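Enoyl-CoA hydratase/carnithine racemase (Thermus thermophilus JL-18, PDB 6SL9) is an isomerase of the crotonase family, known as PaaG, that probably forms oxepin-CoA in phenylacetic acid catabolism and in related secondary metabolism. Local coordinates at residues A[32-37]-A[82-87]; A[51-56]-A[97-102]; A[104-109]-A[126-131]; A[113-118]-A[141-146]; A[119-124]-A[188-193]. One frame throughout, in Å; residues are numbered along the deposited sequence.

Interaction 1: residues A[32-37]-A[82-87]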
# COMPACT_ATOMS: atom_id res chain seq x y z
N LEU A 32 21.87 14.29 -19.80
CA LEU A 32 21.07 14.97 -18.77
C LEU A 32 21.14 14.23 -17.44
O LEU A 32 21.33 14.85 -16.39
CB LEU A 32 19.66 15.28 -19.24
CG LEU A 32 18.77 16.01 -18.25
CD1 LEU A 32 17.68 16.76 -19.02
CD2 LEU A 32 18.10 15.07 -17.28
N LEU A 33 21.01 12.92 -17.50
CA LEU A 33 21.04 12.10 -16.27
C LEU A 33 22.40 12.16 -15.61
O LEU A 33 22.46 12.26 -14.35
CB LEU A 33 20.62 10.69 -16.61
CG LEU A 33 19.15 10.54 -16.99
CD1 LEU A 33 18.84 9.13 -17.50
CD2 LEU A 33 18.25 10.85 -15.80
N ASP A 34 23.50 12.16 -16.40
CA ASP A 34 24.82 12.33 -15.76
C ASP A 34 24.88 13.69 -15.04
O ASP A 34 25.45 13.77 -13.97
CB ASP A 34 25.92 12.21 -16.80
CG ASP A 34 26.17 10.77 -17.26
OD1 ASP A 34 25.74 9.83 -16.60
OD2 ASP A 34 26.94 10.64 -18.24
N ALA A 35 24.35 14.75 -15.66
CA ALA A 35 24.38 16.09 -15.07
C ALA A 35 23.48 16.12 -13.82
O ALA A 35 23.83 16.78 -12.83
CB ALA A 35 24.03 17.13 -16.10
N LEU A 36 22.35 15.44 -13.83
CA LEU A 36 21.47 15.40 -12.67
C LEU A 36 22.15 14.67 -11.51
O LEU A 36 22.15 15.17 -10.38
CB LEU A 36 20.16 14.74 -13.05
CG LEU A 36 19.14 14.59 -11.91
CD1 LEU A 36 18.80 15.94 -11.28
CD2 LEU A 36 17.85 13.91 -12.40
N TYR A 37 22.75 13.53 -11.79
CA TYR A 37 23.53 12.77 -10.81
C TYR A 37 24.57 13.71 -10.18
O TYR A 37 24.73 13.77 -8.96
CB TYR A 37 24.17 11.55 -11.45
CG TYR A 37 24.96 10.69 -10.52
CD1 TYR A 37 26.28 10.97 -10.28
CD2 TYR A 37 24.41 9.58 -9.93
CE1 TYR A 37 27.05 10.17 -9.45
CE2 TYR A 37 25.14 8.78 -9.08
CZ TYR A 37 26.47 9.07 -8.84
OH TYR A 37 27.25 8.25 -8.06
N ARG A 82 20.63 -0.27 -16.86
CA ARG A 82 21.63 -0.66 -15.87
C ARG A 82 22.63 0.48 -15.69
O ARG A 82 23.10 0.71 -14.57
CB ARG A 82 22.35 -1.97 -16.25
CG ARG A 82 21.48 -3.17 -15.94
CD ARG A 82 22.27 -4.47 -16.20
NE ARG A 82 21.47 -5.66 -16.00
CZ ARG A 82 21.08 -6.18 -14.82
NH1 ARG A 82 21.46 -5.61 -13.69
NH2 ARG A 82 20.31 -7.27 -14.79
N ARG A 83 23.00 1.14 -16.77
CA ARG A 83 23.95 2.28 -16.68
C ARG A 83 23.32 3.44 -15.91
O ARG A 83 24.02 4.01 -15.07
CB ARG A 83 24.39 2.68 -18.07
CG ARG A 83 25.23 3.93 -18.10
CD ARG A 83 26.47 3.89 -17.23
NE ARG A 83 27.13 5.20 -17.26
CZ ARG A 83 26.73 6.28 -16.58
NH1 ARG A 83 25.75 6.25 -15.69
NH2 ARG A 83 27.40 7.39 -16.74
N TYR A 84 22.11 3.84 -16.25
CA TYR A 84 21.54 5.10 -15.70
C TYR A 84 20.68 4.88 -14.44
O TYR A 84 20.36 5.87 -13.79
CB TYR A 84 20.82 5.90 -16.77
CG TYR A 84 21.81 6.36 -17.81
CD1 TYR A 84 22.71 7.37 -17.52
CD2 TYR A 84 21.93 5.75 -19.05
CE1 TYR A 84 23.68 7.74 -18.44
CE2 TYR A 84 22.85 6.17 -19.99
CZ TYR A 84 23.77 7.13 -19.67
OH TYR A 84 24.68 7.49 -20.61
N ASN A 85 20.53 3.63 -13.97
CA ASN A 85 19.71 3.38 -12.76
C ASN A 85 20.39 3.99 -11.54
O ASN A 85 19.71 4.28 -10.57
CB ASN A 85 19.36 1.89 -12.57
CG ASN A 85 18.16 1.41 -13.35
OD1 ASN A 85 17.30 2.19 -13.73
ND2 ASN A 85 18.05 0.09 -13.54
N ARG A 86 21.69 4.25 -11.62
CA ARG A 86 22.38 4.90 -10.49
C ARG A 86 21.74 6.27 -10.17
O ARG A 86 21.88 6.76 -9.04
CB ARG A 86 23.88 4.95 -10.69
CG ARG A 86 24.25 5.85 -11.84
CD ARG A 86 25.75 5.75 -12.15
NE ARG A 86 26.28 4.50 -12.73
CZ ARG A 86 27.52 4.44 -13.28
NH1 ARG A 86 28.30 5.48 -13.14
NH2 ARG A 86 27.99 3.36 -13.85
N VAL A 87 21.17 6.94 -11.15
CA VAL A 87 20.55 8.24 -10.86
C VAL A 87 19.31 8.09 -9.98
O VAL A 87 19.07 8.90 -9.07
CB VAL A 87 20.28 8.98 -12.17
CG1 VAL A 87 19.88 10.41 -11.87
CG2 VAL A 87 21.54 8.97 -13.03
O HOH W 1 26.96 8.73 -19.89
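This contact packs two helices of the crotonase fold, 30-45 and 77-93, side by side. The axes of segments 32-37 and 82-87 approach to 9.4 Å and run in roughly the same direction, crossing at 34°. Val87 carries the apolar half. Its CG2 branch, anti to the carbonyl carbon, touches Leu33 O at 3.7 Å and also meets Tyr37 CB. Its CG1 branch reaches Leu36 CD2. Leu33 lies between Val87 and Tyr84, and its CD1 rests 3.9 Å from Tyr84 CB. Further along, Tyr37 turns the edge of its ring to the second helix, with CE2 3.8 Å from Arg86 O. Helix 77-93 is kinked here, and Val87 N bonds to Tyr84 O at 3.0 Å.

The polar half centres on Asp34. Arg83 NH2 forms a salt bridge with Asp34 OD1 at 3.0 Å, on its syn lone pair. The bond is bent, 136° at the hydrogen, and the oxygen lies 32° out of the guanidinium plane. The same OD1 sits at the edge of the Tyr84 ring, 3.5 Å from CE1. A water donates to Asp34 OD2 and also bonds to Tyr84 OH. An alanine in place of Asp34 would remove the salt bridge and the water contact, and would probably leave Arg83 less fixed. Arg83 CG lies over the centre of the Tyr84 ring, while Arg83 NH1 lies 3.4 Å above the guanidinium plane of Arg86. Two positive groups are thus close together, and the carboxylate of Asp34 probably offsets part of their repulsion.

Interaction 2: residues A[51-56]-A[97-102]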
# COMPACT_ATOMS: atom_id res chain seq x y z
N ALA A 51 18.51 21.25 1.86
CA ALA A 51 17.34 20.75 1.11
C ALA A 51 17.56 20.98 -0.36
O ALA A 51 18.33 21.89 -0.72
CB ALA A 51 16.07 21.44 1.57
N LEU A 52 16.90 20.21 -1.21
CA LEU A 52 16.95 20.39 -2.66
C LEU A 52 15.53 20.60 -3.18
O LEU A 52 14.56 20.11 -2.58
CB LEU A 52 17.58 19.16 -3.30
CG LEU A 52 19.10 19.02 -3.16
CD1 LEU A 52 19.47 18.49 -1.78
CD2 LEU A 52 19.66 18.09 -4.20
N LEU A 53 15.46 21.34 -4.29
CA LEU A 53 14.19 21.61 -4.98
C LEU A 53 14.44 21.29 -6.46
O LEU A 53 15.37 21.86 -7.04
CB LEU A 53 13.78 23.06 -4.82
CG LEU A 53 12.54 23.56 -5.57
CD1 LEU A 53 11.32 22.74 -5.32
CD2 LEU A 53 12.32 25.03 -5.21
N LEU A 54 13.60 20.47 -7.09
CA LEU A 54 13.72 20.08 -8.50
C LEU A 54 12.48 20.55 -9.23
O LEU A 54 11.35 20.25 -8.80
CB LEU A 54 13.88 18.54 -8.56
CG LEU A 54 13.95 17.97 -9.99
CD1 LEU A 54 15.19 18.46 -10.74
CD2 LEU A 54 13.96 16.45 -9.89
N THR A 55 12.70 21.19 -10.36
CA THR A 55 11.61 21.67 -11.24
C THR A 55 12.08 21.62 -12.69
O THR A 55 13.22 21.27 -12.96
CB THR A 55 11.16 23.05 -10.77
OG1 THR A 55 9.86 23.30 -11.32
CG2 THR A 55 12.11 24.17 -11.14
N GLY A 56 11.18 22.00 -13.60
CA GLY A 56 11.51 22.06 -15.03
C GLY A 56 11.42 23.48 -15.56
O GLY A 56 10.63 24.30 -15.10
N PRO A 97 16.32 16.33 2.33
CA PRO A 97 14.97 16.28 1.78
C PRO A 97 14.92 16.95 0.39
O PRO A 97 15.59 17.92 0.14
CB PRO A 97 14.16 17.09 2.78
CG PRO A 97 15.15 18.01 3.43
CD PRO A 97 16.41 17.17 3.53
N LEU A 98 14.06 16.40 -0.45
CA LEU A 98 13.84 16.85 -1.84
C LEU A 98 12.39 17.26 -2.01
O LEU A 98 11.47 16.48 -1.80
CB LEU A 98 14.20 15.71 -2.80
CG LEU A 98 13.91 15.96 -4.28
CD1 LEU A 98 14.77 17.09 -4.80
CD2 LEU A 98 14.12 14.71 -5.12
N VAL A 99 12.22 18.48 -2.45
CA VAL A 99 10.91 18.99 -2.87
C VAL A 99 10.90 18.96 -4.38
O VAL A 99 11.88 19.37 -5.02
CB VAL A 99 10.68 20.42 -2.36
CG1 VAL A 99 9.39 21.00 -2.86
CG2 VAL A 99 10.72 20.49 -0.84
N VAL A 100 9.78 18.51 -4.99
CA VAL A 100 9.61 18.59 -6.47
C VAL A 100 8.48 19.57 -6.75
O VAL A 100 7.42 19.44 -6.11
CB VAL A 100 9.36 17.20 -7.05
CG1 VAL A 100 8.83 17.29 -8.48
CG2 VAL A 100 10.62 16.39 -7.02
N ALA A 101 8.67 20.45 -7.72
CA ALA A 101 7.66 21.41 -8.19
C ALA A 101 7.35 21.05 -9.64
O ALA A 101 8.14 21.32 -10.55
CB ALA A 101 8.17 22.80 -8.05
N VAL A 102 6.19 20.41 -9.85
CA VAL A 102 5.77 19.93 -11.18
C VAL A 102 5.04 21.07 -11.91
O VAL A 102 3.89 21.37 -11.63
CB VAL A 102 4.94 18.65 -11.12
CG1 VAL A 102 4.68 18.13 -12.51
CG2 VAL A 102 5.63 17.57 -10.30
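The flat groups that meet between strands 51-56 and 98-102 are peptides. Each carbonyl receives its N-H close to the C=O axis or in the carbonyl plane. Leu52 N donates to Pro97 O at 3.0 Å, nearly along the C=O axis. Val99 N donates to Leu52 O at 2.9 Å, in the carbonyl plane, and is almost straight at 176°. Leu54 N to Val99 O and Ala101 N to Leu54 O continue the ladder. CA-H groups add to the same oxygens, the shortest being Leu53 CA to Val99 O at 3.2 Å.

Side chains divide between the two faces of the sheet. Leu53, Val99, Thr55 and Ala101 share one face, where helix 186-197 covers them. There Leu53 CD1 lies 3.6 Å from Val99 CG1. Leu52, Leu54, Leu98 and Val100 share the other face. Leu98 CD1 reaches across to touch Leu52 CB at 3.8 Å and also meets Leu54 CB.

Thr55 ends the pairing with its side chain. OG1 is anti to the backbone N (chi1 -161°), which lets it donate to Ala101 O at 2.7 Å, in the carbonyl plane and on a lone pair. A valine here would lose this bond and would probably leave this end of the strand pair less well held.

Every touching residue but Gly56 is buried. Strand 51-56 also bonds to strand 14-19 on its far side. Two parallel neighbours joined through helix 77-93 form a beta-alpha-beta crossover, here in the central sheet of the crotonase fold.

Interaction 3: residues A[104-109]-A[126-131]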
# COMPACT_ATOMS: atom_id res chain seq x y z
N GLY A 104 4.53 21.48 -15.23
CA GLY A 104 3.83 21.14 -16.47
C GLY A 104 3.80 19.64 -16.65
O GLY A 104 3.79 18.89 -15.69
N VAL A 105 3.77 19.19 -17.88
CA VAL A 105 3.59 17.76 -18.13
C VAL A 105 4.78 17.03 -17.50
O VAL A 105 5.98 17.38 -17.65
CB VAL A 105 3.46 17.40 -19.60
CG1 VAL A 105 4.61 17.86 -20.43
CG2 VAL A 105 3.26 15.92 -19.77
N ALA A 106 4.43 15.91 -16.85
CA ALA A 106 5.37 14.91 -16.33
C ALA A 106 4.92 13.57 -16.94
O ALA A 106 3.88 13.02 -16.54
CB ALA A 106 5.38 14.85 -14.83
N ALA A 107 5.68 13.04 -17.89
CA ALA A 107 5.28 11.82 -18.61
C ALA A 107 6.43 10.82 -18.63
O ALA A 107 7.60 11.23 -18.75
CB ALA A 107 4.86 12.16 -20.04
N GLY A 108 6.11 9.55 -18.61
CA GLY A 108 7.16 8.51 -18.71
C GLY A 108 8.17 8.65 -17.61
O GLY A 108 7.80 8.87 -16.45
N ALA A 109 9.44 8.65 -17.94
CA ALA A 109 10.49 8.84 -16.91
C ALA A 109 10.43 10.22 -16.30
O ALA A 109 10.95 10.42 -15.21
CB ALA A 109 11.85 8.54 -17.45
N ALA A 126 -0.58 21.51 -14.65
CA ALA A 126 0.39 20.42 -14.81
C ALA A 126 -0.37 19.12 -15.05
O ALA A 126 -1.55 19.03 -14.74
CB ALA A 126 1.31 20.32 -13.62
N SER A 127 0.32 18.07 -15.44
CA SER A 127 -0.34 16.78 -15.71
C SER A 127 0.66 15.68 -15.54
O SER A 127 1.86 15.88 -15.61
CB SER A 127 -0.97 16.82 -17.05
OG SER A 127 -0.01 16.99 -18.06
N PHE A 128 0.11 14.49 -15.32
CA PHE A 128 0.92 13.28 -15.14
C PHE A 128 0.39 12.19 -16.06
O PHE A 128 -0.83 11.90 -16.04
CB PHE A 128 0.81 12.76 -13.69
CG PHE A 128 1.36 13.72 -12.67
CD1 PHE A 128 0.62 14.80 -12.24
CD2 PHE A 128 2.65 13.55 -12.19
CE1 PHE A 128 1.17 15.72 -11.35
CE2 PHE A 128 3.17 14.44 -11.26
CZ PHE A 128 2.42 15.51 -10.86
N THR A 129 1.26 11.57 -16.83
CA THR A 129 0.84 10.47 -17.73
C THR A 129 1.93 9.39 -17.66
O THR A 129 3.09 9.70 -17.89
CB THR A 129 0.62 11.00 -19.15
OG1 THR A 129 -0.20 12.18 -19.22
CG2 THR A 129 -0.03 9.87 -19.90
N THR A 130 1.56 8.16 -17.37
CA THR A 130 2.61 7.14 -17.26
C THR A 130 3.31 6.95 -18.60
O THR A 130 4.53 6.78 -18.62
CB THR A 130 2.06 5.83 -16.68
OG1 THR A 130 1.06 5.32 -17.59
CG2 THR A 130 1.53 5.98 -15.27
N ALA A 131 2.58 6.95 -19.71
CA ALA A 131 3.07 7.05 -21.10
C ALA A 131 3.77 5.82 -21.67
O ALA A 131 3.63 5.59 -22.88
CB ALA A 131 3.98 8.27 -21.26
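Ala106 loses the most surface in this pairing of strands 105-107 and 127-129, followed by Ser127 and Thr129. The strands run parallel, 14° apart, and Ala106 is bonded to the other strand through both its N and its O. Its N donates to Ser127 O at 2.9 Å. Its O accepts from Thr129 N at 3.0 Å, in the carbonyl plane, and also receives the CA-H of Phe128. Its methyl group meets the Phe128 ring obliquely, with CB 4.0 Å from CD2.

Ser127 works mainly through its backbone oxygen. Its side chain turns to the other face of the sheet, with OG in the crowded position between backbone N and carbonyl carbon (chi1 62°). From there OG lies 3.8 Å from Val105 CB, alongside the neighbouring strand.

Thr129 O closes the ladder. It accepts Gly108 N at 3.1 Å, nearly along the C=O axis, and Ala107 CA-H comes as near to it. Beyond the strand, Ala131 CB approaches Gly108 N to 3.6 Å. Gly108 has a positive phi of 59°, which favours glycine, and it is the N-cap of helix 109-115. On their outer sides the strands continue the hydrogen bonding, Val105 and Ala107 with Ser62 and Phe128 with Leu166.

In crotonases the start of the helix after this strand supplies one N-H of the oxyanion hole. Gly108, its N bonded to Thr129 O, immediately precedes that helix, so the pairing probably helps to place it. The chemistry is mostly that of peptides, and the backbone bonds satisfy buried N-H and C=O groups.

Interaction 4: residues A[113-118]-A[141-146]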
# COMPACT_ATOMS: atom_id res chain seq x y z
N LEU A 113 10.66 10.60 -12.34
CA LEU A 113 11.57 11.52 -11.63
C LEU A 113 10.77 12.40 -10.66
O LEU A 113 11.16 12.61 -9.53
CB LEU A 113 12.36 12.36 -12.66
CG LEU A 113 13.47 11.62 -13.42
CD1 LEU A 113 14.21 12.55 -14.38
CD2 LEU A 113 14.54 11.02 -12.50
N ALA A 114 9.61 12.91 -11.11
CA ALA A 114 8.81 13.82 -10.27
C ALA A 114 8.40 13.09 -8.99
O ALA A 114 8.36 13.69 -7.89
CB ALA A 114 7.59 14.27 -11.03
N LEU A 115 8.10 11.81 -9.08
CA LEU A 115 7.53 11.06 -7.95
C LEU A 115 8.58 10.70 -6.92
O LEU A 115 8.23 10.29 -5.82
CB LEU A 115 6.76 9.83 -8.43
CG LEU A 115 5.51 10.13 -9.26
CD1 LEU A 115 4.79 8.88 -9.62
CD2 LEU A 115 4.56 11.14 -8.61
N TRP A 116 9.86 10.92 -7.21
CA TRP A 116 10.93 10.74 -6.22
C TRP A 116 11.02 11.89 -5.23
O TRP A 116 11.71 11.74 -4.24
CB TRP A 116 12.29 10.49 -6.89
CG TRP A 116 12.44 9.09 -7.40
CD1 TRP A 116 12.35 8.64 -8.69
CD2 TRP A 116 12.50 7.94 -6.56
NE1 TRP A 116 12.40 7.27 -8.68
CE2 TRP A 116 12.48 6.81 -7.40
CE3 TRP A 116 12.57 7.77 -5.17
CZ2 TRP A 116 12.50 5.52 -6.88
CZ3 TRP A 116 12.59 6.48 -4.66
CH2 TRP A 116 12.55 5.39 -5.51
N GLY A 117 10.31 13.01 -5.46
CA GLY A 117 10.31 14.03 -4.42
C GLY A 117 9.77 13.48 -3.12
O GLY A 117 8.83 12.70 -3.14
N ASP A 118 10.29 13.91 -1.98
CA ASP A 118 9.71 13.59 -0.66
C ASP A 118 8.41 14.32 -0.44
O ASP A 118 7.45 13.75 0.10
CB ASP A 118 10.68 13.94 0.44
CG ASP A 118 11.96 13.20 0.36
OD1 ASP A 118 11.93 11.96 0.24
OD2 ASP A 118 13.03 13.86 0.39
N SER A 141 12.66 3.50 -14.46
CA SER A 141 13.19 4.58 -13.63
C SER A 141 12.51 4.60 -12.26
O SER A 141 12.38 5.69 -11.61
CB SER A 141 13.10 5.92 -14.35
OG SER A 141 13.63 5.83 -15.65
N GLY A 142 12.14 3.43 -11.75
CA GLY A 142 11.53 3.28 -10.46
C GLY A 142 10.02 3.48 -10.43
O GLY A 142 9.46 3.36 -9.33
N LEU A 143 9.39 3.73 -11.58
CA LEU A 143 7.93 4.00 -11.52
C LEU A 143 7.21 2.73 -11.07
O LEU A 143 6.14 2.86 -10.41
CB LEU A 143 7.45 4.46 -12.89
CG LEU A 143 5.96 4.89 -12.93
CD1 LEU A 143 5.72 6.04 -11.98
CD2 LEU A 143 5.62 5.27 -14.36
N SER A 144 7.69 1.52 -11.41
CA SER A 144 6.96 0.31 -10.98
C SER A 144 7.05 0.11 -9.46
O SER A 144 6.20 -0.59 -8.91
CB SER A 144 7.42 -0.92 -11.71
OG SER A 144 8.67 -1.40 -11.26
N PHE A 145 8.07 0.66 -8.84
CA PHE A 145 8.28 0.65 -7.38
C PHE A 145 7.40 1.71 -6.76
O PHE A 145 6.62 1.42 -5.84
CB PHE A 145 9.77 0.81 -7.16
CG PHE A 145 10.17 0.87 -5.70
CD1 PHE A 145 10.20 2.09 -5.04
CD2 PHE A 145 10.62 -0.23 -5.00
CE1 PHE A 145 10.52 2.17 -3.70
CE2 PHE A 145 11.05 -0.15 -3.67
CZ PHE A 145 11.00 1.07 -3.02
N LEU A 146 7.55 2.94 -7.21
CA LEU A 146 6.87 4.05 -6.54
C LEU A 146 5.38 4.07 -6.74
O LEU A 146 4.65 4.37 -5.79
CB LEU A 146 7.44 5.38 -7.08
CG LEU A 146 8.80 5.83 -6.56
CD1 LEU A 146 9.13 7.14 -7.24
CD2 LEU A 146 8.79 6.02 -5.05
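Trp116 and Leu146 make the closest side-chain contact. Leu146 CD1 sits over one face of the indole, 3.4 Å from the centroid of the five-membered ring and 13° off its normal, a CH-pi contact. Leu146 CD2 lies over the six-membered part, 3.8 Å from Trp116 CH2. At the ring edge, Trp116 NE1 gives a weak but straight hydrogen bond to Ser141 O, 3.3 Å long and in the ring plane. Phe145 CD1 meets Trp116 CH2 obliquely.

On the side of Leu146 CD1 away from the indole, Leu115 CB touches it at 3.8 Å, and Leu115 CD1 reaches Leu143 CD1. The Leu146 methyl thus lies between Leu115 CB and the indole.

The second shell sets the start of helix 143-151. Gly142 is its N-cap, and its O accepts Leu146 N at 2.9 Å. A side chain on Gly142 would run into Trp116 CZ2. Glu227 of the second subunit accepts Gly142 N, and Leu220 of that subunit packs on Trp116. Leu91 of helix 77-93 covers the indole too.

The contact is largely apolar, but the buried indole N-H has a partner. The Ser141 carbonyl, with Leu146 on the face, probably helps set how the ring is turned.

Interaction 5: residues A[119-124]-A[188-193]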
# COMPACT_ATOMS: atom_id res chain seq x y z
N LEU A 119 8.38 15.59 -0.85
CA LEU A 119 7.18 16.43 -0.86
C LEU A 119 7.05 17.00 -2.25
O LEU A 119 8.04 17.47 -2.84
CB LEU A 119 7.25 17.53 0.20
CG LEU A 119 7.23 16.97 1.63
CD1 LEU A 119 7.52 17.99 2.68
CD2 LEU A 119 5.92 16.31 1.95
N ARG A 120 5.84 16.91 -2.80
CA ARG A 120 5.61 17.19 -4.22
C ARG A 120 4.46 18.17 -4.38
O ARG A 120 3.39 17.98 -3.81
CB ARG A 120 5.30 15.86 -4.91
CG ARG A 120 6.43 14.85 -4.81
CD ARG A 120 6.13 13.50 -5.42
NE ARG A 120 4.97 12.86 -4.82
CZ ARG A 120 4.99 12.23 -3.65
NH1 ARG A 120 6.13 12.03 -3.00
NH2 ARG A 120 3.85 11.71 -3.17
N LEU A 121 4.69 19.21 -5.17
CA LEU A 121 3.68 20.23 -5.49
C LEU A 121 3.50 20.25 -6.99
O LEU A 121 4.45 19.99 -7.75
CB LEU A 121 4.14 21.63 -5.05
CG LEU A 121 4.35 21.88 -3.58
CD1 LEU A 121 5.71 21.38 -3.16
CD2 LEU A 121 4.28 23.35 -3.26
N ALA A 122 2.30 20.57 -7.43
CA ALA A 122 2.03 20.75 -8.86
C ALA A 122 1.36 22.09 -9.10
O ALA A 122 0.51 22.54 -8.27
CB ALA A 122 1.09 19.67 -9.34
N ALA A 123 1.67 22.71 -10.23
CA ALA A 123 0.91 23.85 -10.74
C ALA A 123 -0.44 23.37 -11.22
O ALA A 123 -0.54 22.33 -11.86
CB ALA A 123 1.63 24.48 -11.90
N VAL A 124 -1.40 24.25 -11.09
CA VAL A 124 -2.66 24.13 -11.86
C VAL A 124 -2.20 24.09 -13.32
O VAL A 124 -1.44 25.00 -13.77
CB VAL A 124 -3.57 25.33 -11.54
CG1 VAL A 124 -4.73 25.37 -12.52
CG2 VAL A 124 -4.08 25.35 -10.11
N GLU A 188 7.35 30.02 -5.75
CA GLU A 188 7.35 30.70 -4.43
C GLU A 188 6.95 29.70 -3.34
O GLU A 188 7.61 29.63 -2.29
CB GLU A 188 6.40 31.91 -4.50
CG GLU A 188 6.40 32.77 -3.24
CD GLU A 188 5.27 33.78 -3.14
OE1 GLU A 188 4.99 34.25 -2.01
OE2 GLU A 188 4.67 34.09 -4.18
N GLU A 189 5.90 28.95 -3.55
CA GLU A 189 5.40 28.01 -2.52
C GLU A 189 6.42 26.87 -2.36
O GLU A 189 6.67 26.44 -1.21
CB GLU A 189 3.98 27.53 -2.87
CG GLU A 189 2.94 28.61 -2.83
CD GLU A 189 1.64 28.37 -2.13
OE1 GLU A 189 0.71 29.17 -2.42
OE2 GLU A 189 1.58 27.54 -1.20
N ALA A 190 6.94 26.34 -3.44
CA ALA A 190 7.85 25.18 -3.35
C ALA A 190 9.13 25.64 -2.65
O ALA A 190 9.69 24.91 -1.84
CB ALA A 190 8.14 24.62 -4.73
N LEU A 191 9.61 26.84 -2.98
CA LEU A 191 10.84 27.36 -2.33
C LEU A 191 10.59 27.61 -0.84
O LEU A 191 11.47 27.35 -0.04
CB LEU A 191 11.37 28.59 -3.04
CG LEU A 191 12.71 29.06 -2.54
CD1 LEU A 191 13.81 28.02 -2.69
CD2 LEU A 191 13.10 30.32 -3.27
N SER A 192 9.45 28.16 -0.48
CA SER A 192 9.12 28.40 0.95
C SER A 192 9.18 27.06 1.69
O SER A 192 9.75 27.00 2.80
CB SER A 192 7.74 29.04 1.06
OG SER A 192 7.42 29.21 2.40
N LEU A 193 8.56 26.02 1.13
CA LEU A 193 8.57 24.71 1.82
C LEU A 193 10.01 24.17 1.89
O LEU A 193 10.44 23.69 2.93
CB LEU A 193 7.66 23.75 1.04
CG LEU A 193 7.66 22.29 1.52
CD1 LEU A 193 7.21 22.22 2.95
CD2 LEU A 193 6.79 21.41 0.65
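Helix 186-197 lies against the central sheet of the crotonase fold, and this contact seats it on strand 119-123. Strand 119-123 and the helix segment 188-193 run nearly antiparallel, at 167°, their axes 9.4 Å apart at closest.

The apolar contacts come first. Leu119 and Leu121 both point from the strand to the helix, and Leu193 answers from the helix. Its CG is anti to the backbone N (chi1 174°), which extends the chain toward the strand. The CD2 branch does the touching. It meets Leu119 CB at 3.9 Å, the two side chains crossing at about a right angle. It also meets Leu121 CD1 at 4.0 Å, more obliquely. Leu121 buries the most surface here, since its second branch serves another part of the helix.

Polar contacts lie outside the pair, and no hydrogen bond crosses it. Glu189 offers its CB to Leu121 CD2 at 4.2 Å, while its carboxylate forms a salt bridge with Arg179. Arg120 bonds to the backbone oxygens of Gly117, Gly175 and Leu176. It also bonds to Gln157 of the third subunit. The leucines face the helix, while Arg120 points the other way and reaches that subunit.

The tightest fit to the helix backbone is made by Leu121. Its CD2 lies 4.0 Å from Ala190 N, with Ala190 CB a little farther off.

From the N terminus, interaction 1 opens at helix 30-45 and closes on helix 77-93, joining two helices. Interaction 2 opens inside that loop, at strand 51-56, and closes beyond it on strand 98-102, so the two cross. Both are complete before the rest begin. Interactions 3, 4 and 5 open in turn at 104-109, 113-118 and 119-124 and close in the same order, each crossing the other two. Interaction 3 joins strands of the small sheet. Interaction 4 ties helix 109-115 to helix 143-151. Interaction 5 ties helix 186-197 to the central sheet, which it shares with interaction 2. Interactions 1 and 4 touch the second subunit; 4 and 5 touch the third.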